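Local coordinates for protein colicin-B (Escherichia coli, PDB 1RH1) that kills Escherichia coli and closely related bacteria by forming channels that depolarise the cytoplasmic membrane and dissipate cellular energy, at residues G67-I72 with I139-T144; Y169-L174 with P280-A285; Q55-V60 with P201-P206; W86-H91 with L225-G230. One frame throughout, in Å; residues are numbered along the deposited sequence.

Interaction 1. Residues G67-I72 with I139-T144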
loop_
_atom_site.group_PDB
_atom_site.type_symbol
_atom_site.label_atom_id
_atom_site.label_comp_id
_atom_site.label_asym_id
_atom_site.label_seq_id
_atom_site.Cartn_x
_atom_site.Cartn_y
_atom_site.Cartn_z
ATOM N N GLY A 67 -11.687 26.254 -1.802
ATOM C CA GLY A 67 -12.056 25.448 -2.947
ATOM C C GLY A 67 -11.629 26.034 -4.272
ATOM O O GLY A 67 -11.561 25.296 -5.245
ATOM N N ILE A 68 -11.342 27.337 -4.358
ATOM C CA ILE A 68 -10.930 27.974 -5.609
ATOM C C ILE A 68 -9.398 28.051 -5.802
ATOM O O ILE A 68 -8.685 28.826 -5.155
ATOM C CB ILE A 68 -11.602 29.412 -5.667
ATOM C CG1 ILE A 68 -13.125 29.314 -5.700
ATOM C CG2 ILE A 68 -11.222 30.122 -6.953
ATOM C CD1 ILE A 68 -13.924 30.642 -5.638
ATOM N N ILE A 69 -8.911 27.233 -6.756
ATOM C CA ILE A 69 -7.502 27.146 -7.156
ATOM C C ILE A 69 -6.963 28.443 -7.731
ATOM O O ILE A 69 -7.612 29.130 -8.530
ATOM C CB ILE A 69 -7.271 26.065 -8.226
ATOM C CG1 ILE A 69 -7.791 24.733 -7.763
ATOM C CG2 ILE A 69 -5.789 25.916 -8.486
ATOM C CD1 ILE A 69 -7.674 23.665 -8.849
ATOM N N ARG A 70 -5.725 28.717 -7.290
ATOM C CA ARG A 70 -4.961 29.897 -7.657
ATOM C C ARG A 70 -3.489 29.611 -7.909
ATOM O O ARG A 70 -2.787 28.873 -7.219
ATOM C CB ARG A 70 -5.047 30.942 -6.568
ATOM C CG ARG A 70 -6.430 31.449 -6.275
ATOM C CD ARG A 70 -6.952 32.393 -7.327
ATOM N NE ARG A 70 -7.465 33.550 -6.612
ATOM C CZ ARG A 70 -7.677 34.751 -7.143
ATOM N NH1 ARG A 70 -7.430 34.986 -8.433
ATOM N NH2 ARG A 70 -8.109 35.727 -6.339
ATOM N N ARG A 71 -3.085 30.303 -8.965
ATOM C CA ARG A 71 -1.751 30.291 -9.506
ATOM C C ARG A 71 -0.951 31.396 -8.827
ATOM O O ARG A 71 -1.120 32.600 -9.053
ATOM C CB ARG A 71 -1.955 30.471 -10.984
ATOM C CG ARG A 71 -0.731 30.412 -11.833
ATOM C CD ARG A 71 -1.180 30.236 -13.265
ATOM N NE ARG A 71 0.018 30.185 -14.084
ATOM C CZ ARG A 71 0.543 29.037 -14.529
ATOM N NH1 ARG A 71 -0.016 27.855 -14.244
ATOM N NH2 ARG A 71 1.654 29.069 -15.272
ATOM N N ILE A 72 -0.121 30.922 -7.893
ATOM C CA ILE A 72 0.704 31.769 -7.035
ATOM C C ILE A 72 2.171 31.631 -7.445
ATOM O O ILE A 72 2.704 30.539 -7.633
ATOM C CB ILE A 72 0.344 31.330 -5.562
ATOM C CG1 ILE A 72 -0.962 32.015 -5.271
ATOM C CG2 ILE A 72 1.257 31.800 -4.454
ATOM C CD1 ILE A 72 -1.688 31.335 -4.132
ATOM N N ILE A 139 6.080 28.906 -9.968
ATOM C CA ILE A 139 4.644 29.008 -9.823
ATOM C C ILE A 139 4.254 27.840 -8.926
ATOM O O ILE A 139 4.984 26.845 -8.814
ATOM C CB ILE A 139 3.979 28.891 -11.224
ATOM C CG1 ILE A 139 4.387 30.058 -12.100
ATOM C CG2 ILE A 139 2.465 28.918 -11.118
ATOM C CD1 ILE A 139 5.526 29.680 -13.059
ATOM N N ARG A 140 3.104 27.989 -8.250
ATOM C CA ARG A 140 2.497 26.947 -7.428
ATOM C C ARG A 140 0.969 27.101 -7.324
ATOM O O ARG A 140 0.447 28.167 -7.033
ATOM C CB ARG A 140 3.178 26.999 -6.087
ATOM C CG ARG A 140 3.270 25.571 -5.690
ATOM C CD ARG A 140 4.635 24.977 -5.434
ATOM N NE ARG A 140 5.495 24.994 -6.588
ATOM C CZ ARG A 140 6.634 24.301 -6.586
ATOM N NH1 ARG A 140 7.001 23.573 -5.530
ATOM N NH2 ARG A 140 7.448 24.376 -7.631
ATOM N N LEU A 141 0.167 26.095 -7.664
ATOM C CA LEU A 141 -1.289 26.156 -7.561
ATOM C C LEU A 141 -1.720 25.843 -6.148
ATOM O O LEU A 141 -1.455 24.758 -5.640
ATOM C CB LEU A 141 -1.933 25.146 -8.473
ATOM C CG LEU A 141 -1.703 25.336 -9.945
ATOM C CD1 LEU A 141 -2.217 24.148 -10.658
ATOM C CD2 LEU A 141 -2.445 26.548 -10.459
ATOM N N MET A 142 -2.369 26.776 -5.477
ATOM C CA MET A 142 -2.764 26.530 -4.118
ATOM C C MET A 142 -4.269 26.474 -4.019
ATOM O O MET A 142 -4.988 27.212 -4.684
ATOM C CB MET A 142 -2.204 27.627 -3.219
ATOM C CG MET A 142 -0.695 27.575 -3.070
ATOM S SD MET A 142 0.056 28.833 -2.019
ATOM C CE MET A 142 1.681 28.189 -2.150
ATOM N N VAL A 143 -4.734 25.547 -3.176
ATOM C CA VAL A 143 -6.155 25.324 -2.901
ATOM C C VAL A 143 -6.318 25.336 -1.405
ATOM O O VAL A 143 -5.493 24.830 -0.650
ATOM C CB VAL A 143 -6.727 23.959 -3.322
ATOM C CG1 VAL A 143 -8.125 24.207 -3.846
ATOM C CG2 VAL A 143 -5.862 23.255 -4.359
ATOM N N THR A 144 -7.439 25.873 -0.975
ATOM C CA THR A 144 -7.688 26.043 0.435
ATOM C C THR A 144 -8.987 25.403 0.852
ATOM O O THR A 144 -9.907 25.246 0.051
ATOM C CB THR A 144 -7.576 27.574 0.602
ATOM O OG1 THR A 144 -6.264 27.653 1.139
ATOM C CG2 THR A 144 -8.568 28.322 1.463
#
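Ile72 lays its CD1 methyl on the thioether of Met142, 3.7 Å from SD, and the two side chains meet at about a right angle. Met142 CG is anti to its own carbonyl carbon (chi1 -69°), which sets it beside Ile72 CD1; CB borders the same methyl, and the chain runs extended beyond CG. On the face that carries Arg71 and Leu141, Arg71 crosses Ile139 obliquely. Its CG is anti to the backbone N (chi1 -176°) and lies 3.6 Å from Ile139 CG2; farther out, the same methyl sits over the centre of the Arg71 guanidinium, 3.9 Å above its plane. The charge itself has a long, weak ion pair with Glu135. Next to it Ile69 turns CG2 to Leu141 CB, at 3.9 Å, while its CG1 borders Val143; Phe125 and Ala126 of strand 121-128 pack on this isoleucine too. Arg70 bends away instead, its NE hydrogen-bonded to Val63 O. The backbones are joined by two reciprocal pairs of hydrogen bonds: Arg70 with Met142, where Met142 N reaches Arg70 O at 2.8 Å, and Ile72 with Arg140, where Arg140 N reaches Ile72 O at 2.7 Å. Arg71 and Leu141 form the non-hydrogen-bonded pair between them. Gly67 N adds a bond to Thr144 O, 2.8 Å long, ahead of the regular pairing. Arg140 folds back, its NE 2.9 Å from Ile139 O. This is classical antiparallel strand pairing, which joins strand 70-73 to strand 139-146 in the mixed sheet of the N-terminal half of colicin B.

Interaction 2. Residues Y169-L174 with P280-A285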
loop_
_atom_site.group_PDB
_atom_site.type_symbol
_atom_site.label_atom_id
_atom_site.label_comp_id
_atom_site.label_asym_id
_atom_site.label_seq_id
_atom_site.Cartn_x
_atom_site.Cartn_y
_atom_site.Cartn_z
ATOM N N TYR A 169 -10.659 13.862 4.005
ATOM C CA TYR A 169 -10.596 14.308 2.635
ATOM C C TYR A 169 -9.269 15.001 2.525
ATOM O O TYR A 169 -8.736 15.531 3.497
ATOM C CB TYR A 169 -11.718 15.317 2.305
ATOM C CG TYR A 169 -13.052 14.598 2.170
ATOM C CD1 TYR A 169 -14.069 14.802 3.090
ATOM C CD2 TYR A 169 -13.230 13.645 1.162
ATOM C CE1 TYR A 169 -15.249 14.043 3.007
ATOM C CE2 TYR A 169 -14.398 12.883 1.072
ATOM C CZ TYR A 169 -15.412 13.079 2.001
ATOM O OH TYR A 169 -16.553 12.289 1.945
ATOM N N ARG A 170 -8.709 14.937 1.326
ATOM C CA ARG A 170 -7.490 15.625 0.982
ATOM C C ARG A 170 -7.606 16.172 -0.414
ATOM O O ARG A 170 -8.315 15.648 -1.266
ATOM C CB ARG A 170 -6.311 14.694 1.038
ATOM C CG ARG A 170 -5.823 14.488 2.462
ATOM C CD ARG A 170 -4.562 13.636 2.545
ATOM N NE ARG A 170 -3.429 14.301 1.930
ATOM C CZ ARG A 170 -2.572 13.703 1.100
ATOM N NH1 ARG A 170 -1.591 14.424 0.606
ATOM N NH2 ARG A 170 -2.646 12.423 0.736
ATOM N N LEU A 171 -6.942 17.285 -0.653
ATOM C CA LEU A 171 -6.894 17.879 -1.967
ATOM C C LEU A 171 -5.471 17.774 -2.517
ATOM O O LEU A 171 -4.548 18.408 -2.024
ATOM C CB LEU A 171 -7.368 19.311 -1.808
ATOM C CG LEU A 171 -8.806 19.653 -2.085
ATOM C CD1 LEU A 171 -9.761 18.735 -1.392
ATOM C CD2 LEU A 171 -9.007 21.051 -1.634
ATOM N N THR A 172 -5.231 16.911 -3.500
ATOM C CA THR A 172 -3.926 16.716 -4.143
ATOM C C THR A 172 -4.083 16.520 -5.640
ATOM O O THR A 172 -5.117 16.908 -6.179
ATOM C CB THR A 172 -3.164 15.482 -3.626
ATOM O OG1 THR A 172 -4.043 14.368 -3.678
ATOM C CG2 THR A 172 -2.631 15.697 -2.236
ATOM N N ASP A 173 -3.131 15.930 -6.371
ATOM C CA ASP A 173 -3.326 15.832 -7.802
ATOM C C ASP A 173 -3.366 14.406 -8.303
ATOM O O ASP A 173 -3.026 13.476 -7.583
ATOM C CB ASP A 173 -2.239 16.678 -8.521
ATOM C CG ASP A 173 -0.817 16.180 -8.699
ATOM O OD1 ASP A 173 -0.275 15.468 -7.857
ATOM O OD2 ASP A 173 -0.229 16.539 -9.710
ATOM N N LEU A 174 -3.862 14.253 -9.529
ATOM C CA LEU A 174 -4.143 12.969 -10.143
ATOM C C LEU A 174 -3.568 12.895 -11.534
ATOM O O LEU A 174 -4.023 13.566 -12.473
ATOM C CB LEU A 174 -5.645 12.725 -10.304
ATOM C CG LEU A 174 -6.349 11.635 -9.610
ATOM C CD1 LEU A 174 -7.484 11.264 -10.489
ATOM C CD2 LEU A 174 -5.456 10.463 -9.343
ATOM N N PRO A 280 -7.614 27.211 12.020
ATOM C CA PRO A 280 -6.810 26.391 11.136
ATOM C C PRO A 280 -7.303 26.240 9.723
ATOM O O PRO A 280 -8.475 25.981 9.441
ATOM C CB PRO A 280 -6.709 25.077 11.851
ATOM C CG PRO A 280 -7.754 25.145 12.910
ATOM C CD PRO A 280 -7.648 26.580 13.328
ATOM N N LEU A 281 -6.329 26.478 8.857
ATOM C CA LEU A 281 -6.541 26.378 7.432
ATOM C C LEU A 281 -5.781 25.205 6.824
ATOM O O LEU A 281 -4.634 24.922 7.181
ATOM C CB LEU A 281 -6.100 27.671 6.830
ATOM C CG LEU A 281 -6.474 27.914 5.392
ATOM C CD1 LEU A 281 -7.987 28.078 5.276
ATOM C CD2 LEU A 281 -5.715 29.146 4.890
ATOM N N TYR A 282 -6.486 24.474 5.954
ATOM C CA TYR A 282 -5.896 23.387 5.205
ATOM C C TYR A 282 -5.521 24.033 3.902
ATOM O O TYR A 282 -6.325 24.718 3.281
ATOM C CB TYR A 282 -6.882 22.267 4.923
ATOM C CG TYR A 282 -6.434 21.176 3.931
ATOM C CD1 TYR A 282 -6.817 21.251 2.595
ATOM C CD2 TYR A 282 -5.647 20.100 4.346
ATOM C CE1 TYR A 282 -6.425 20.279 1.682
ATOM C CE2 TYR A 282 -5.245 19.116 3.439
ATOM C CZ TYR A 282 -5.639 19.223 2.116
ATOM O OH TYR A 282 -5.221 18.286 1.201
ATOM N N ILE A 283 -4.295 23.777 3.475
ATOM C CA ILE A 283 -3.829 24.339 2.239
ATOM C C ILE A 283 -3.015 23.348 1.441
ATOM O O ILE A 283 -2.224 22.571 1.963
ATOM C CB ILE A 283 -3.103 25.639 2.672
ATOM C CG1 ILE A 283 -2.615 26.363 1.456
ATOM C CG2 ILE A 283 -1.967 25.348 3.613
ATOM C CD1 ILE A 283 -2.351 27.828 1.858
ATOM N N SER A 284 -3.321 23.332 0.150
ATOM C CA SER A 284 -2.680 22.430 -0.797
ATOM C C SER A 284 -1.860 23.160 -1.850
ATOM O O SER A 284 -2.378 24.050 -2.524
ATOM C CB SER A 284 -3.716 21.602 -1.512
ATOM O OG SER A 284 -3.015 20.603 -2.241
ATOM N N ALA A 285 -0.596 22.765 -2.044
ATOM C CA ALA A 285 0.297 23.462 -2.957
ATOM C C ALA A 285 0.953 22.549 -3.981
ATOM O O ALA A 285 1.950 21.873 -3.706
ATOM C CB ALA A 285 1.386 24.154 -2.155
#
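Tyr282 OH accepts the backbone N-H of Leu171 in a short, fairly straight bond (2.7 Å, 164°), and Ser284, two residues further along the same strand, donates through OG to Leu171 O, also at 2.7 Å. One leucine is thus gripped at both of its peptide groups by hydroxyls from a single strand. Both residues leave their strand toward Leu171, and in both the first torsion sets CG or OG anti to the backbone N (chi1 170° in Tyr282). Ser284 OG stands 34° out of the plane of the Leu171 carbonyl. Leu171 CB lies in the plane of the tyrosine ring, against its edge, 3.7 Å from CE1. Arg170 stands beside the phenol, its CB 3.8 Å from Tyr282 OH, with guanidinium and ring planes nearly perpendicular. The next shell is acidic: Asp267 OD1 hydrogen-bonds Tyr282 OH and forms a salt bridge with Arg170 NE, so it probably helps fix the hydroxyl as an acceptor for Leu171 N. Arg170 NH2 has a second salt bridge, to Asp17 of the TonB box. The strand segments run almost parallel, but their axes stay 7.1 Å apart, too far for backbone pairing, and the side chains do the bridging. Strand 169-176 pairs with strand 179-186 in the antiparallel sheet, whereas strand 281-286 lies between strands 139-146 and 266-271 of the mixed sheet, with Gln145 packing on both Leu171 and Tyr282.

Interaction 3. Residues Q55-V60 with P201-P206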
loop_
_atom_site.group_PDB
_atom_site.type_symbol
_atom_site.label_atom_id
_atom_site.label_comp_id
_atom_site.label_asym_id
_atom_site.label_seq_id
_atom_site.Cartn_x
_atom_site.Cartn_y
_atom_site.Cartn_z
ATOM N N GLN A 55 7.318 47.196 5.549
ATOM C CA GLN A 55 6.992 46.124 6.472
ATOM C C GLN A 55 7.846 44.906 6.299
ATOM O O GLN A 55 8.095 44.181 7.249
ATOM C CB GLN A 55 5.578 45.712 6.293
ATOM C CG GLN A 55 4.737 46.839 6.828
ATOM C CD GLN A 55 3.227 46.651 6.781
ATOM O OE1 GLN A 55 2.466 47.618 6.943
ATOM N NE2 GLN A 55 2.753 45.425 6.563
ATOM N N GLY A 56 8.279 44.675 5.064
ATOM C CA GLY A 56 9.204 43.606 4.765
ATOM C C GLY A 56 8.599 42.495 3.934
ATOM O O GLY A 56 9.323 41.665 3.375
ATOM N N ILE A 57 7.271 42.472 3.843
ATOM C CA ILE A 57 6.644 41.386 3.134
ATOM C C ILE A 57 6.408 41.797 1.701
ATOM O O ILE A 57 6.197 42.981 1.386
ATOM C CB ILE A 57 5.288 40.963 3.808
ATOM C CG1 ILE A 57 4.263 42.085 3.815
ATOM C CG2 ILE A 57 5.615 40.489 5.220
ATOM C CD1 ILE A 57 2.851 41.638 4.187
ATOM N N ALA A 58 6.454 40.725 0.884
ATOM C CA ALA A 58 6.169 40.799 -0.535
ATOM C C ALA A 58 4.741 41.241 -0.810
ATOM O O ALA A 58 3.948 41.222 0.125
ATOM C CB ALA A 58 6.392 39.456 -1.119
ATOM N N LEU A 59 4.321 41.641 -2.018
ATOM C CA LEU A 59 2.942 42.108 -2.210
ATOM C C LEU A 59 1.922 40.991 -1.985
ATOM O O LEU A 59 2.220 39.790 -2.107
ATOM C CB LEU A 59 2.740 42.667 -3.618
ATOM C CG LEU A 59 2.412 41.689 -4.753
ATOM C CD1 LEU A 59 1.874 42.446 -5.945
ATOM C CD2 LEU A 59 3.631 40.880 -5.104
ATOM N N VAL A 60 0.695 41.370 -1.629
ATOM C CA VAL A 60 -0.353 40.370 -1.437
ATOM C C VAL A 60 -0.836 40.083 -2.849
ATOM O O VAL A 60 -1.597 40.841 -3.456
ATOM C CB VAL A 60 -1.463 40.959 -0.483
ATOM C CG1 VAL A 60 -2.714 40.116 -0.441
ATOM C CG2 VAL A 60 -0.948 40.896 0.949
ATOM N N PRO A 201 7.333 39.996 11.634
ATOM C CA PRO A 201 7.818 41.330 11.940
ATOM C C PRO A 201 7.759 42.403 10.885
ATOM O O PRO A 201 8.078 42.193 9.717
ATOM C CB PRO A 201 9.225 41.137 12.399
ATOM C CG PRO A 201 9.618 39.811 11.817
ATOM C CD PRO A 201 8.344 39.011 11.966
ATOM N N ASP A 202 7.342 43.562 11.407
ATOM C CA ASP A 202 7.264 44.808 10.685
ATOM C C ASP A 202 8.652 45.413 10.637
ATOM O O ASP A 202 9.137 45.942 11.637
ATOM C CB ASP A 202 6.337 45.802 11.383
ATOM C CG ASP A 202 5.953 46.994 10.501
ATOM O OD1 ASP A 202 4.881 47.567 10.695
ATOM O OD2 ASP A 202 6.696 47.365 9.597
ATOM N N ARG A 203 9.262 45.386 9.452
ATOM C CA ARG A 203 10.566 45.975 9.245
ATOM C C ARG A 203 10.526 47.494 9.349
ATOM O O ARG A 203 11.588 48.082 9.552
ATOM C CB ARG A 203 11.103 45.600 7.879
ATOM C CG ARG A 203 12.243 44.600 7.893
ATOM C CD ARG A 203 11.820 43.209 8.372
ATOM N NE ARG A 203 10.920 42.550 7.425
ATOM C CZ ARG A 203 10.774 41.218 7.338
ATOM N NH1 ARG A 203 11.457 40.377 8.130
ATOM N NH2 ARG A 203 9.928 40.728 6.431
ATOM N N SER A 204 9.355 48.159 9.226
ATOM C CA SER A 204 9.260 49.614 9.325
ATOM C C SER A 204 9.041 50.145 10.723
ATOM O O SER A 204 9.358 51.304 10.973
ATOM C CB SER A 204 8.130 50.182 8.486
ATOM O OG SER A 204 6.791 50.005 8.925
ATOM N N ARG A 205 8.494 49.320 11.635
ATOM C CA ARG A 205 8.197 49.709 13.010
ATOM C C ARG A 205 8.735 48.628 13.937
ATOM O O ARG A 205 7.989 47.777 14.404
ATOM C CB ARG A 205 6.702 49.858 13.123
ATOM C CG ARG A 205 6.333 50.832 14.204
ATOM C CD ARG A 205 5.411 51.937 13.671
ATOM N NE ARG A 205 6.120 52.968 12.920
ATOM C CZ ARG A 205 6.195 52.993 11.578
ATOM N NH1 ARG A 205 5.612 52.049 10.823
ATOM N NH2 ARG A 205 6.869 53.983 10.983
ATOM N N PRO A 206 10.046 48.596 14.221
ATOM C CA PRO A 206 10.740 47.498 14.903
ATOM C C PRO A 206 10.226 47.220 16.305
ATOM O O PRO A 206 9.719 48.123 16.975
ATOM C CB PRO A 206 12.201 47.898 14.897
ATOM C CG PRO A 206 12.293 48.798 13.692
ATOM C CD PRO A 206 11.017 49.621 13.849
#
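Gln55 O accepts the backbone N-H of Arg203 at 2.8 Å, almost perfectly straight at 176°, although the donor stands 48° out of the carbonyl plane. Beyond Pro201, which ends strand 189-201, the contact is between loops: the one leading to strand 62-64 meets an Asx turn. In that turn Asp202 OD2 takes two good bonds from Ser204, one from its N at 2.8 Å and one from its OG at 2.7 Å. Both donors approach from the same face of the carboxylate, N on the anti side and OG on the syn side, which ties the carboxylate to the turn. Asp202 CG is anti to its backbone N (chi1 -166°), which carries it toward Gln55 CG. Asp202 OD2 rests against that same glutamine carbon at 3.4 Å; the amide and carboxylate planes are well inclined to each other. Arg203 bends at chi2 and chi3 and folds back over Gln55 and Gly56. Its NE adds a weak bond to Gln55 O, the atom that already accepts its backbone N-H. Ile210 of strand 209-210 packs on Gln55, Ile57 and Asp202, while Pro54 touches Ser204, so this surface contact is backed by apolar groups. The guanidinium is bordered by backbone atoms of both segments: Pro201 O lies over its centre, 3.6 Å above the plane, and Gly56 CA sits in plane at its edge, 3.3 Å from Arg203 NE.

Interaction 4. Residues W86-H91 with L225-G230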
loop_
_atom_site.group_PDB
_atom_site.type_symbol
_atom_site.label_atom_id
_atom_site.label_comp_id
_atom_site.label_asym_id
_atom_site.label_seq_id
_atom_site.Cartn_x
_atom_site.Cartn_y
_atom_site.Cartn_z
ATOM N N TRP A 86 6.772 35.464 -1.159
ATOM C CA TRP A 86 5.394 35.027 -1.220
ATOM C C TRP A 86 4.366 35.670 -0.291
ATOM O O TRP A 86 4.628 35.792 0.906
ATOM C CB TRP A 86 5.487 33.546 -0.971
ATOM C CG TRP A 86 5.179 32.677 -2.149
ATOM C CD1 TRP A 86 4.529 33.146 -3.265
ATOM C CD2 TRP A 86 5.440 31.347 -2.193
ATOM N NE1 TRP A 86 4.360 32.090 -4.027
ATOM C CE2 TRP A 86 4.880 31.004 -3.432
ATOM C CE3 TRP A 86 6.041 30.393 -1.388
ATOM C CZ2 TRP A 86 4.906 29.700 -3.900
ATOM C CZ3 TRP A 86 6.062 29.074 -1.862
ATOM C CH2 TRP A 86 5.502 28.733 -3.102
ATOM N N SER A 87 3.165 36.041 -0.750
ATOM C CA SER A 87 2.124 36.584 0.136
ATOM C C SER A 87 0.745 36.425 -0.478
ATOM O O SER A 87 0.479 36.930 -1.570
ATOM C CB SER A 87 2.267 38.089 0.419
ATOM O OG SER A 87 3.410 38.522 1.140
ATOM N N VAL A 88 -0.155 35.742 0.229
ATOM C CA VAL A 88 -1.535 35.549 -0.215
ATOM C C VAL A 88 -2.534 36.027 0.835
ATOM O O VAL A 88 -2.208 36.050 2.020
ATOM C CB VAL A 88 -1.806 34.059 -0.507
ATOM C CG1 VAL A 88 -0.784 33.553 -1.492
ATOM C CG2 VAL A 88 -1.661 33.218 0.734
ATOM N N SER A 89 -3.748 36.420 0.452
ATOM C CA SER A 89 -4.798 36.754 1.406
ATOM C C SER A 89 -5.718 35.558 1.662
ATOM O O SER A 89 -6.146 34.885 0.732
ATOM C CB SER A 89 -5.639 37.920 0.883
ATOM O OG SER A 89 -6.550 38.443 1.855
ATOM N N VAL A 90 -6.048 35.238 2.919
ATOM C CA VAL A 90 -7.002 34.177 3.254
ATOM C C VAL A 90 -8.396 34.814 3.401
ATOM O O VAL A 90 -8.571 35.797 4.135
ATOM C CB VAL A 90 -6.531 33.499 4.563
ATOM C CG1 VAL A 90 -7.450 32.409 4.987
ATOM C CG2 VAL A 90 -5.266 32.746 4.314
ATOM N N HIS A 91 -9.400 34.329 2.648
ATOM C CA HIS A 91 -10.756 34.862 2.769
ATOM C C HIS A 91 -11.765 33.762 3.090
ATOM O O HIS A 91 -11.528 32.571 2.877
ATOM C CB HIS A 91 -11.166 35.562 1.483
ATOM C CG HIS A 91 -12.442 36.404 1.566
ATOM N ND1 HIS A 91 -13.703 35.979 1.651
ATOM C CD2 HIS A 91 -12.469 37.784 1.557
ATOM C CE1 HIS A 91 -14.472 37.043 1.693
ATOM N NE2 HIS A 91 -13.731 38.126 1.638
ATOM N N LEU A 225 5.145 30.741 3.212
ATOM C CA LEU A 225 4.100 31.556 2.605
ATOM C C LEU A 225 3.590 32.554 3.631
ATOM O O LEU A 225 3.500 32.239 4.819
ATOM C CB LEU A 225 2.991 30.644 2.124
ATOM C CG LEU A 225 1.773 31.257 1.475
ATOM C CD1 LEU A 225 2.108 32.051 0.237
ATOM C CD2 LEU A 225 0.865 30.118 1.113
ATOM N N VAL A 226 3.341 33.794 3.214
ATOM C CA VAL A 226 2.839 34.791 4.135
ATOM C C VAL A 226 1.346 34.768 3.948
ATOM O O VAL A 226 0.863 34.854 2.819
ATOM C CB VAL A 226 3.438 36.172 3.794
ATOM C CG1 VAL A 226 2.630 37.306 4.381
ATOM C CG2 VAL A 226 4.789 36.296 4.445
ATOM N N LEU A 227 0.612 34.633 5.054
ATOM C CA LEU A 227 -0.846 34.620 5.004
ATOM C C LEU A 227 -1.406 35.870 5.669
ATOM O O LEU A 227 -1.187 36.138 6.844
ATOM C CB LEU A 227 -1.337 33.362 5.701
ATOM C CG LEU A 227 -0.851 32.071 5.078
ATOM C CD1 LEU A 227 -0.633 31.012 6.130
ATOM C CD2 LEU A 227 -1.839 31.676 4.009
ATOM N N SER A 228 -2.091 36.685 4.881
ATOM C CA SER A 228 -2.707 37.892 5.367
ATOM C C SER A 228 -4.169 37.574 5.664
ATOM O O SER A 228 -5.054 37.549 4.799
ATOM C CB SER A 228 -2.557 38.957 4.302
ATOM O OG SER A 228 -3.161 40.180 4.697
ATOM N N VAL A 229 -4.397 37.307 6.956
ATOM C CA VAL A 229 -5.706 36.899 7.448
ATOM C C VAL A 229 -6.582 38.021 7.950
ATOM O O VAL A 229 -7.681 37.772 8.449
ATOM C CB VAL A 229 -5.599 35.885 8.598
ATOM C CG1 VAL A 229 -4.712 34.725 8.150
ATOM C CG2 VAL A 229 -5.113 36.576 9.862
ATOM N N GLY A 230 -6.072 39.247 7.829
ATOM C CA GLY A 230 -6.741 40.449 8.315
ATOM C C GLY A 230 -8.147 40.682 7.809
ATOM O O GLY A 230 -9.097 40.667 8.580
#
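Leu225 sets its CD1 methyl over the face of the Trp86 indole, a CH-pi contact 4.3 Å from the centroid of the five-membered ring and 25° off its normal. The same leucine crosses Val88 at about a right angle, and CD1 touches Val88 CG1 at 3.7 Å. Val88 CG2 takes the crowded position between its own N and carbonyl carbon, alongside CD2 of Leu227, 3.6 Å away; these two side chains lie side by side and point the same way. Val90 then meets the same Leu227 methyl obliquely through CG2, also at 3.6 Å. The other face carries Ser87 and Ser89 from one strand, Val226 and Ser228 from the other, with Ser87 OG against the CB and CG1 of Val226 and hydrogen-bonded outside the pair to Ala58 O. The strands run parallel, and Val88 is bound to the other strand through both its N-H and its C=O: its N binds Val226 O at 2.9 Å and its O accepts Ser228 N at 2.9 Å. Ser228 O takes Val90 N at 3.1 Å and a weak bond from Ser89 OG; the bond from Val226 N to Trp86 O is weak as well. The directional bonding is thus carried by the backbone and centred on Val88, while the face of Val88 is held by apolar contacts, the CH-pi approach of Leu225 and the methyls of branched aliphatic side chains.

Interactions 1, 2 and 4 all reach one mixed sheet, interaction 2 with strand 281-286 only. Interactions 1 and 2, centres about 10 Å apart, share neighbouring strands, and Val143 O and Ser284 N, 2.8 Å apart, probably hydrogen-bond. Interaction 4 packs its apolar face on interaction 1: Met142 SD lies 3.5 Å from Leu225 CD2, and Ile72 CD1 lies 3.6 Å from Val88 CG1. It also meets interaction 2, where Leu281 CD2 is 3.7 Å from Val90 CG2. Interaction 3 lies at the outer end and joins the others through interaction 4, where Ala58 O and Ser87 OG, 2.9 Å apart, probably hydrogen-bond; its nearest atoms are about 8 Å from interaction 1 and about 13 Å from interaction 2.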